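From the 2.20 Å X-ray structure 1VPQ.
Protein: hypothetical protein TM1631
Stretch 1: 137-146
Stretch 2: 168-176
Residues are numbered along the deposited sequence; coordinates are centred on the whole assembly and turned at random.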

ATOM      1  N   ASN A 137     -22.401   2.487   0.460  1.00 30.58           N
ATOM      2  CA  ASN A 137     -20.945   2.410   0.539  1.00 30.18           C
ATOM      3  C   ASN A 137     -20.237   3.257  -0.513  1.00 30.08           C
ATOM      4  O   ASN A 137     -19.142   3.761  -0.268  1.00 29.89           O
ATOM      5  CB  ASN A 137     -20.483   0.959   0.449  1.00 30.06           C
ATOM      6  CG  ASN A 137     -20.678   0.211   1.745  1.00 29.93           C
ATOM      7  OD1 ASN A 137     -20.898   0.813   2.797  1.00 29.45           O
ATOM      8  ND2 ASN A 137     -20.593  -1.110   1.682  1.00 28.68           N
ATOM      9  N   VAL A 138     -20.852   3.405  -1.682  1.00 30.07           N
ATOM     10  CA  VAL A 138     -20.369   4.362  -2.685  1.00 29.77           C
ATOM     11  C   VAL A 138     -20.573   5.784  -2.174  1.00 29.93           C
ATOM     12  O   VAL A 138     -19.698   6.636  -2.328  1.00 29.87           O
ATOM     13  CB  VAL A 138     -21.082   4.209  -4.041  1.00 29.72           C
ATOM     14  CG1 VAL A 138     -20.674   5.338  -4.997  1.00 29.09           C
ATOM     15  CG2 VAL A 138     -20.769   2.855  -4.662  1.00 29.86           C
ATOM     16  N   GLU A 139     -21.734   6.038  -1.577  1.00 29.99           N
ATOM     17  CA  GLU A 139     -21.981   7.317  -0.928  1.00 30.31           C
ATOM     18  C   GLU A 139     -20.882   7.581   0.101  1.00 30.21           C
ATOM     19  O   GLU A 139     -20.369   8.699   0.195  1.00 30.22           O
ATOM     20  CB  GLU A 139     -23.365   7.359  -0.267  1.00 30.50           C
ATOM     21  CG  GLU A 139     -23.749   8.743   0.248  1.00 32.07           C
ATOM     22  CD  GLU A 139     -25.184   8.834   0.757  1.00 34.41           C
ATOM     23  OE1 GLU A 139     -25.853   7.781   0.893  1.00 36.06           O
ATOM     24  OE2 GLU A 139     -25.642   9.971   1.026  1.00 36.05           O
ATOM     25  N   TYR A 140     -20.509   6.545   0.851  1.00 29.81           N
ATOM     26  CA  TYR A 140     -19.446   6.675   1.847  1.00 29.80           C
ATOM     27  C   TYR A 140     -18.115   7.079   1.206  1.00 29.76           C
ATOM     28  O   TYR A 140     -17.384   7.901   1.756  1.00 29.71           O
ATOM     29  CB  TYR A 140     -19.277   5.383   2.664  1.00 29.57           C
ATOM     30  CG  TYR A 140     -18.207   5.511   3.708  1.00 29.57           C
ATOM     31  CD1 TYR A 140     -18.493   6.043   4.953  1.00 30.34           C
ATOM     32  CD2 TYR A 140     -16.890   5.142   3.437  1.00 29.76           C
ATOM     33  CE1 TYR A 140     -17.501   6.192   5.918  1.00 30.51           C
ATOM     34  CE2 TYR A 140     -15.892   5.285   4.395  1.00 30.06           C
ATOM     35  CZ  TYR A 140     -16.206   5.805   5.636  1.00 30.12           C
ATOM     36  OH  TYR A 140     -15.233   5.957   6.605  1.00 30.66           O
ATOM     37  N   LEU A 141     -17.803   6.498   0.050  1.00 29.87           N
ATOM     38  CA  LEU A 141     -16.582   6.846  -0.672  1.00 30.14           C
ATOM     39  C   LEU A 141     -16.604   8.318  -1.124  1.00 30.50           C
ATOM     40  O   LEU A 141     -15.564   8.981  -1.150  1.00 30.75           O
ATOM     41  CB  LEU A 141     -16.359   5.908  -1.874  1.00 30.13           C
ATOM     42  CG  LEU A 141     -15.962   4.438  -1.605  1.00 30.04           C
ATOM     43  CD1 LEU A 141     -15.845   3.661  -2.908  1.00 29.89           C
ATOM     44  CD2 LEU A 141     -14.671   4.310  -0.810  1.00 29.70           C
ATOM     45  N   GLU A 142     -17.781   8.826  -1.474  1.00 30.58           N
ATOM     46  CA  GLU A 142     -17.938  10.256  -1.767  1.00 30.80           C
ATOM     47  C   GLU A 142     -17.672  11.128  -0.523  1.00 30.72           C
ATOM     48  O   GLU A 142     -17.098  12.209  -0.638  1.00 30.66           O
ATOM     49  CB  GLU A 142     -19.329  10.537  -2.348  1.00 30.87           C
ATOM     50  CG  GLU A 142     -19.743  12.004  -2.393  1.00 31.45           C
ATOM     51  CD  GLU A 142     -18.844  12.861  -3.256  1.00 32.42           C
ATOM     52  OE1 GLU A 142     -17.888  12.329  -3.848  1.00 34.31           O
ATOM     53  OE2 GLU A 142     -19.102  14.076  -3.352  1.00 32.78           O
ATOM     54  N   LYS A 143     -18.074  10.656   0.654  1.00 30.52           N
ATOM     55  CA  LYS A 143     -17.819  11.399   1.894  1.00 30.62           C
ATOM     56  C   LYS A 143     -16.325  11.448   2.209  1.00 30.37           C
ATOM     57  O   LYS A 143     -15.802  12.483   2.632  1.00 30.04           O
ATOM     58  CB  LYS A 143     -18.624  10.819   3.063  1.00 30.45           C
ATOM     59  CG  LYS A 143     -20.137  11.003   2.888  1.00 31.08           C
ATOM     60  CD  LYS A 143     -20.928  10.314   3.985  1.00 32.21           C
ATOM     61  CE  LYS A 143     -22.416  10.633   3.891  1.00 32.88           C
ATOM     62  NZ  LYS A 143     -23.165  10.124   5.090  1.00 33.49           N
ATOM     63  N   LEU A 144     -15.648  10.331   1.965  1.00 30.33           N
ATOM     64  CA  LEU A 144     -14.192  10.236   2.113  1.00 30.29           C
ATOM     65  C   LEU A 144     -13.433  11.162   1.161  1.00 29.98           C
ATOM     66  O   LEU A 144     -12.481  11.830   1.552  1.00 29.74           O
ATOM     67  CB  LEU A 144     -13.732   8.799   1.877  1.00 30.42           C
ATOM     68  CG  LEU A 144     -12.220   8.561   1.888  1.00 31.24           C
ATOM     69  CD1 LEU A 144     -11.605   8.992   3.219  1.00 32.42           C
ATOM     70  CD2 LEU A 144     -11.946   7.103   1.621  1.00 31.99           C
ATOM     71  N   ARG A 145     -13.848  11.172  -0.097  1.00 29.61           N
ATOM     72  CA  ARG A 145     -13.225  12.021  -1.095  1.00 29.63           C
ATOM     73  C   ARG A 145     -13.283  13.494  -0.657  1.00 29.31           C
ATOM     74  O   ARG A 145     -12.259  14.178  -0.599  1.00 28.99           O
ATOM     75  CB  ARG A 145     -13.913  11.824  -2.452  1.00 29.74           C
ATOM     76  CG  ARG A 145     -13.550  12.865  -3.512  1.00 30.14           C
ATOM     77  CD  ARG A 145     -12.184  12.609  -4.107  1.00 30.60           C
ATOM     78  NE  ARG A 145     -11.082  13.068  -3.273  1.00 30.65           N
ATOM     79  CZ  ARG A 145      -9.798  12.863  -3.555  1.00 30.86           C
ATOM     80  NH1 ARG A 145      -9.444  12.201  -4.655  1.00 31.61           N
ATOM     81  NH2 ARG A 145      -8.860  13.318  -2.741  1.00 29.64           N
ATOM     82  N   GLU A 146     -14.474  13.974  -0.331  1.00 29.06           N
ATOM     83  CA  GLU A 146     -14.621  15.366   0.102  1.00 29.04           C
ATOM     84  C   GLU A 146     -14.010  15.708   1.483  1.00 28.48           C
ATOM     85  O   GLU A 146     -13.779  16.880   1.769  1.00 28.21           O
ATOM     86  CB  GLU A 146     -16.081  15.820  -0.010  1.00 29.45           C
ATOM     87  CG  GLU A 146     -17.093  15.080   0.852  1.00 30.82           C
ATOM     88  CD  GLU A 146     -18.535  15.313   0.381  1.00 32.63           C
ATOM     89  OE1 GLU A 146     -18.760  15.457  -0.840  1.00 34.14           O
ATOM     90  OE2 GLU A 146     -19.445  15.354   1.234  1.00 34.30           O
ATOM     91  N   GLU A 168     -15.840   4.011 -13.039  1.00 32.55           N
ATOM     92  CA  GLU A 168     -16.440   5.294 -13.399  1.00 32.69           C
ATOM     93  C   GLU A 168     -16.498   6.226 -12.192  1.00 32.21           C
ATOM     94  O   GLU A 168     -16.210   7.417 -12.305  1.00 32.05           O
ATOM     95  CB  GLU A 168     -17.846   5.091 -13.987  1.00 33.00           C
ATOM     96  CG  GLU A 168     -17.823   4.402 -15.352  1.00 34.83           C
ATOM     97  CD  GLU A 168     -19.187   4.325 -16.037  1.00 37.37           C
ATOM     98  OE1 GLU A 168     -20.212   4.217 -15.327  1.00 39.40           O
ATOM     99  OE2 GLU A 168     -19.231   4.354 -17.295  1.00 37.58           O
ATOM    100  N   PHE A 169     -16.865   5.682 -11.035  1.00 31.77           N
ATOM    101  CA  PHE A 169     -16.888   6.479  -9.815  1.00 31.40           C
ATOM    102  C   PHE A 169     -15.491   7.014  -9.474  1.00 31.04           C
ATOM    103  O   PHE A 169     -15.317   8.208  -9.231  1.00 30.81           O
ATOM    104  CB  PHE A 169     -17.456   5.690  -8.628  1.00 31.46           C
ATOM    105  CG  PHE A 169     -17.367   6.439  -7.329  1.00 31.25           C
ATOM    106  CD1 PHE A 169     -18.315   7.401  -6.995  1.00 31.47           C
ATOM    107  CD2 PHE A 169     -16.306   6.227  -6.466  1.00 30.73           C
ATOM    108  CE1 PHE A 169     -18.211   8.114  -5.798  1.00 31.31           C
ATOM    109  CE2 PHE A 169     -16.198   6.937  -5.284  1.00 31.14           C
ATOM    110  CZ  PHE A 169     -17.147   7.877  -4.949  1.00 30.95           C
ATOM    111  N   LEU A 170     -14.506   6.121  -9.450  1.00 30.76           N
ATOM    112  CA  LEU A 170     -13.139   6.499  -9.112  1.00 30.37           C
ATOM    113  C   LEU A 170     -12.645   7.597 -10.058  1.00 30.32           C
ATOM    114  O   LEU A 170     -12.184   8.629  -9.603  1.00 29.99           O
ATOM    115  CB  LEU A 170     -12.212   5.286  -9.150  1.00 30.19           C
ATOM    116  CG  LEU A 170     -12.483   4.165  -8.138  1.00 30.04           C
ATOM    117  CD1 LEU A 170     -11.543   3.009  -8.365  1.00 30.26           C
ATOM    118  CD2 LEU A 170     -12.362   4.644  -6.701  1.00 29.29           C
ATOM    119  N   ARG A 171     -12.758   7.361 -11.362  1.00 30.54           N
ATOM    120  CA  ARG A 171     -12.446   8.367 -12.393  1.00 31.25           C
ATOM    121  C   ARG A 171     -13.156   9.716 -12.240  1.00 31.14           C
ATOM    122  O   ARG A 171     -12.587  10.779 -12.557  1.00 32.24           O
ATOM    123  CB  ARG A 171     -12.790   7.827 -13.788  1.00 31.72           C
ATOM    124  CG  ARG A 171     -11.692   7.011 -14.438  1.00 33.37           C
ATOM    125  CD  ARG A 171     -12.086   6.597 -15.851  1.00 36.11           C
ATOM    126  NE  ARG A 171     -12.565   5.217 -15.894  1.00 38.68           N
ATOM    127  CZ  ARG A 171     -11.799   4.142 -16.110  1.00 41.27           C
ATOM    128  NH1 ARG A 171     -10.483   4.250 -16.320  1.00 41.62           N
ATOM    129  NH2 ARG A 171     -12.358   2.932 -16.122  1.00 42.13           N
ATOM    130  N   ASN A 172     -14.418   9.692 -11.824  1.00 30.78           N
ATOM    131  CA  ASN A 172     -15.171  10.940 -11.687  1.00 30.10           C
ATOM    132  C   ASN A 172     -14.728  11.733 -10.466  1.00 29.88           C
ATOM    133  O   ASN A 172     -14.965  12.936 -10.387  1.00 29.53           O
ATOM    134  CB  ASN A 172     -16.671  10.680 -11.629  1.00 30.12           C
ATOM    135  CG  ASN A 172     -17.292  10.516 -13.004  1.00 29.97           C
ATOM    136  OD1 ASN A 172     -16.912  11.179 -13.961  1.00 31.18           O
ATOM    137  ND2 ASN A 172     -18.270   9.640 -13.097  1.00 30.86           N
ATOM    138  N   HIS A 173     -14.069  11.052  -9.528  1.00 29.37           N
ATOM    139  CA  HIS A 173     -13.631  11.672  -8.283  1.00 29.38           C
ATOM    140  C   HIS A 173     -12.119  11.710  -8.090  1.00 29.56           C
ATOM    141  O   HIS A 173     -11.650  12.097  -7.028  1.00 29.37           O
ATOM    142  CB  HIS A 173     -14.323  10.969  -7.118  1.00 29.40           C
ATOM    143  CG  HIS A 173     -15.813  11.080  -7.178  1.00 29.20           C
ATOM    144  ND1 HIS A 173     -16.596  10.197  -7.890  1.00 28.68           N
ATOM    145  CD2 HIS A 173     -16.655  12.013  -6.675  1.00 29.13           C
ATOM    146  CE1 HIS A 173     -17.861  10.564  -7.792  1.00 28.95           C
ATOM    147  NE2 HIS A 173     -17.925  11.661  -7.059  1.00 28.61           N
ATOM    148  N   GLY A 174     -11.362  11.335  -9.125  1.00 29.78           N
ATOM    149  CA  GLY A 174      -9.894  11.387  -9.098  1.00 29.94           C
ATOM    150  C   GLY A 174      -9.257  10.549  -7.998  1.00 30.34           C
ATOM    151  O   GLY A 174      -8.291  10.974  -7.352  1.00 30.26           O
ATOM    152  N   ILE A 175      -9.804   9.361  -7.777  1.00 30.70           N
ATOM    153  CA  ILE A 175      -9.229   8.408  -6.828  1.00 30.90           C
ATOM    154  C   ILE A 175      -8.423   7.366  -7.592  1.00 31.09           C
ATOM    155  O   ILE A 175      -8.921   6.743  -8.524  1.00 30.93           O
ATOM    156  CB  ILE A 175     -10.304   7.715  -5.986  1.00 30.93           C
ATOM    157  CG1 ILE A 175     -11.098   8.756  -5.184  1.00 31.45           C
ATOM    158  CG2 ILE A 175      -9.662   6.689  -5.042  1.00 30.97           C
ATOM    159  CD1 ILE A 175     -12.420   8.251  -4.626  1.00 32.17           C
ATOM    160  N   THR A 176      -7.168   7.197  -7.193  1.00 31.46           N
ATOM    161  CA  THR A 176      -6.273   6.239  -7.821  1.00 31.54           C
ATOM    162  C   THR A 176      -6.675   4.808  -7.421  1.00 32.17           C
ATOM    163  O   THR A 176      -6.887   4.502  -6.242  1.00 31.63           O
ATOM    164  CB  THR A 176      -4.802   6.543  -7.441  1.00 31.61           C
ATOM    165  OG1 THR A 176      -4.416   7.811  -8.001  1.00 29.78           O
ATOM    166  CG2 THR A 176      -3.851   5.452  -7.933  1.00 31.49           C
TER

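Stretch 2 enters the contact as a helix running nearly parallel to the helix of stretch 1, with 19° between their directions. The axes come no closer than 11.4 Å, so side chains must bridge the gap. Glu168 stands exposed and out of reach, as suits a charged residue beside the contact.

Phe169, next in line, points toward stretch 1, and its long, flat side chain is well suited to spanning such a distance. Val138 CG1 sits over one face of the ring, 3.7 Å from Phe169 CD1 and 4.0 Å from the ring centroid, a CH-pi contact between a branched aliphatic group and the aromatic face. Leu141 CB packs 3.6 Å from Phe169 CE2, while the ring tip, Phe169 CZ, lies 3.7 Å from Glu142 N. That nitrogen already donates to Val138 O within its own helix, so an apolar neighbour leaves no backbone donor unpaired.

Leu170 is buried but makes no contact with stretch 1; although its side-chain end comes nearer than its CA-to-CB direction suggests, it stays 5.2 Å off. Arg171 and Asn172 are exposed and out of reach.

His173 works both within its stretch and across the contact. Its ring is anchored by a hydrogen bond from His173 ND1 to Phe169 O, 2.7 Å long, one helical turn back. Glu142 OE1 approaches His173 CD2 to 3.1 Å, but its angle to NE2 is too poor for a hydrogen bond. The backbone supplies the polar link instead: Arg145 NH1 donates to His173 O at 3.2 Å, the carbonyl lying near the guanidinium plane, where the N-H groups point.

Gly174 leaves helical geometry with positive phi, a conformation glycine adopts readily. Its carbonyl also lies near that plane, Gly174 O being 3.2 Å from Arg145 NH1. Finally, buried Ile175 brings its CG1 to 3.9 Å from Arg145 NH1, a van der Waals contact of an aliphatic carbon with the guanidinium group. Thr176 lies beyond the contact.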